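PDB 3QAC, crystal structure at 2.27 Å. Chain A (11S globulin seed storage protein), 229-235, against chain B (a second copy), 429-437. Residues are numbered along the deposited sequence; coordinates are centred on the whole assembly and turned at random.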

# COMPACT_ATOMS: atom_id res chain seq x y z
N GLU A 229 18.20 -26.85 32.01
CA GLU A 229 17.18 -26.55 33.00
C GLU A 229 16.73 -25.10 32.85
O GLU A 229 15.54 -24.79 32.95
CB GLU A 229 17.68 -26.81 34.42
CG GLU A 229 18.87 -27.76 34.52
CD GLU A 229 18.50 -29.23 34.34
OE1 GLU A 229 17.48 -29.52 33.68
OE2 GLU A 229 19.25 -30.09 34.86
N ILE A 230 17.69 -24.21 32.62
CA ILE A 230 17.38 -22.80 32.45
C ILE A 230 16.67 -22.54 31.12
O ILE A 230 15.75 -21.72 31.06
CB ILE A 230 18.63 -21.92 32.59
CG1 ILE A 230 18.97 -21.73 34.07
CG2 ILE A 230 18.42 -20.56 31.94
CD1 ILE A 230 20.06 -20.73 34.33
N ALA A 231 17.09 -23.24 30.08
CA ALA A 231 16.38 -23.17 28.80
C ALA A 231 14.88 -23.46 28.97
O ALA A 231 14.05 -22.80 28.34
CB ALA A 231 17.00 -24.12 27.78
N GLN A 232 14.54 -24.44 29.81
CA GLN A 232 13.15 -24.78 30.09
C GLN A 232 12.40 -23.62 30.74
O GLN A 232 11.18 -23.50 30.61
CB GLN A 232 13.06 -25.97 31.03
CG GLN A 232 13.66 -27.25 30.50
CD GLN A 232 13.48 -28.40 31.48
OE1 GLN A 232 12.76 -29.36 31.18
NE2 GLN A 232 14.11 -28.30 32.64
N LYS A 233 13.15 -22.78 31.45
CA LYS A 233 12.57 -21.59 32.04
C LYS A 233 12.12 -20.64 30.93
O LYS A 233 11.03 -20.08 30.98
CB LYS A 233 13.58 -20.93 32.98
CG LYS A 233 13.93 -21.82 34.16
CD LYS A 233 12.67 -22.28 34.88
CE LYS A 233 12.23 -21.27 35.94
NZ LYS A 233 13.10 -21.32 37.16
N LEU A 234 12.97 -20.49 29.92
CA LEU A 234 12.58 -19.77 28.72
C LEU A 234 11.23 -20.27 28.23
O LEU A 234 10.35 -19.49 27.88
CB LEU A 234 13.64 -19.94 27.63
CG LEU A 234 14.55 -18.73 27.38
CD1 LEU A 234 14.70 -17.86 28.62
CD2 LEU A 234 15.90 -19.14 26.82
N GLN A 235 11.04 -21.58 28.24
CA GLN A 235 9.87 -22.14 27.58
C GLN A 235 8.64 -22.02 28.46
O GLN A 235 7.51 -22.16 27.98
CB GLN A 235 10.13 -23.56 27.15
CG GLN A 235 11.28 -23.64 26.18
CD GLN A 235 11.69 -25.05 25.86
OE1 GLN A 235 11.80 -25.90 26.75
NE2 GLN A 235 11.93 -25.31 24.58
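Chain B (429-437) IYQISREEA

The single hydrogen bond between these two stretches falls on the backbone carbonyl of Q431(B), the first residue after a helix to leave helical phi/psi. In chain B a helix comes to its end at Y430(B), and Q431(B), the next residue, takes positive phi (56/60). Here a lysine from the other copy uses its carbonyl: NZ of K233(A) donates to O of Q431(B) at 2.7 Å. The lysine reaches it through a folded side chain, with all four chi angles in m, and on the way its CE passes 3.3 Å from O of Y430(B).

Chain A is helical here, and chain B lies on it as helix end, turn and new helix start. The register runs antiparallel: K233(A) has its CA 5.6 Å from the CA of Y430(B), whereas I230(A), earlier in chain A, pairs with E436(B), later in chain B, at a CA separation of 7.6 Å. I432(B), in extended conformation (-142/172), points toward chain A and places CG2 3.6 Å from CG of K233(A), so the lysine offers its aliphatic portion as well as its amine.

At one end of the contact, CD1 of L234(A) stands 3.3 Å from the ring centroid of Y430(B), 11° off the ring normal, a CH-pi contact over the face. At the other, CB of E436(B) makes the closest approach to I230(A), 3.4 Å from its CD1. S433(B) caps the helix, its OG accepting from N of E436(B) at 2.7 Å; in return N of S433(B) donates a hydrogen bond to OE2 of E436(B) at 2.6 Å. The example shows how a helix end and the loop that follows it can together supply both a polar acceptor and a hydrophobic surface to a neighbouring subunit.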

# COMPACT_ATOMS: atom_id res chain seq x y z
N ILE B 429 10.85 -12.30 34.47
CA ILE B 429 9.97 -12.90 33.45
C ILE B 429 10.26 -14.38 33.28
O ILE B 429 9.40 -15.13 32.82
CB ILE B 429 10.07 -12.23 32.06
CG1 ILE B 429 11.50 -12.34 31.50
CG2 ILE B 429 9.59 -10.79 32.11
CD1 ILE B 429 11.66 -11.70 30.14
N TYR B 430 11.47 -14.79 33.63
CA TYR B 430 11.81 -16.19 33.48
C TYR B 430 11.81 -16.92 34.81
O TYR B 430 11.99 -18.13 34.86
CB TYR B 430 13.14 -16.34 32.73
CG TYR B 430 13.04 -15.86 31.31
CD1 TYR B 430 13.86 -14.83 30.84
CD2 TYR B 430 12.09 -16.39 30.43
CE1 TYR B 430 13.77 -14.37 29.54
CE2 TYR B 430 11.99 -15.94 29.12
CZ TYR B 430 12.83 -14.92 28.68
OH TYR B 430 12.74 -14.45 27.37
N GLN B 431 11.58 -16.17 35.89
CA GLN B 431 11.56 -16.75 37.23
C GLN B 431 12.87 -17.47 37.51
O GLN B 431 12.90 -18.68 37.74
CB GLN B 431 10.35 -17.69 37.39
CG GLN B 431 9.03 -16.99 37.09
CD GLN B 431 7.80 -17.76 37.55
OE1 GLN B 431 7.50 -18.84 37.04
NE2 GLN B 431 7.06 -17.19 38.50
N ILE B 432 13.96 -16.72 37.45
CA ILE B 432 15.29 -17.28 37.66
C ILE B 432 16.13 -16.26 38.44
O ILE B 432 15.69 -15.13 38.67
CB ILE B 432 15.97 -17.66 36.33
CG1 ILE B 432 16.04 -16.46 35.39
CG2 ILE B 432 15.21 -18.80 35.64
CD1 ILE B 432 16.61 -16.80 34.02
N SER B 433 17.32 -16.66 38.88
CA SER B 433 18.13 -15.79 39.72
C SER B 433 18.69 -14.64 38.91
O SER B 433 18.70 -14.67 37.68
CB SER B 433 19.27 -16.55 40.39
OG SER B 433 20.28 -16.89 39.46
N ARG B 434 19.17 -13.62 39.61
CA ARG B 434 19.85 -12.51 38.97
C ARG B 434 21.16 -12.97 38.33
O ARG B 434 21.73 -12.26 37.51
CB ARG B 434 20.11 -11.40 39.99
CD ARG B 434 21.19 -9.22 40.52
NE ARG B 434 20.18 -8.20 40.23
NH1 ARG B 434 21.67 -6.83 39.14
NH2 ARG B 434 19.47 -6.20 39.34
N GLU B 435 21.63 -14.16 38.70
CA GLU B 435 22.88 -14.67 38.14
C GLU B 435 22.62 -15.70 37.04
O GLU B 435 23.41 -15.83 36.10
CB GLU B 435 23.77 -15.27 39.24
CG GLU B 435 25.17 -15.66 38.75
CD GLU B 435 25.58 -17.05 39.20
OE1 GLU B 435 26.29 -17.74 38.44
OE2 GLU B 435 25.19 -17.44 40.33
N GLU B 436 21.51 -16.43 37.15
CA GLU B 436 21.06 -17.27 36.04
C GLU B 436 20.68 -16.33 34.89
O GLU B 436 21.06 -16.55 33.74
CB GLU B 436 19.84 -18.09 36.44
CG GLU B 436 20.09 -19.14 37.52
CD GLU B 436 18.82 -19.86 37.93
OE1 GLU B 436 18.81 -21.11 37.89
OE2 GLU B 436 17.84 -19.19 38.31
N ALA B 437 19.94 -15.29 35.23
CA ALA B 437 19.62 -14.24 34.28
C ALA B 437 20.87 -13.71 33.58
O ALA B 437 20.91 -13.62 32.36
CB ALA B 437 18.88 -13.11 34.99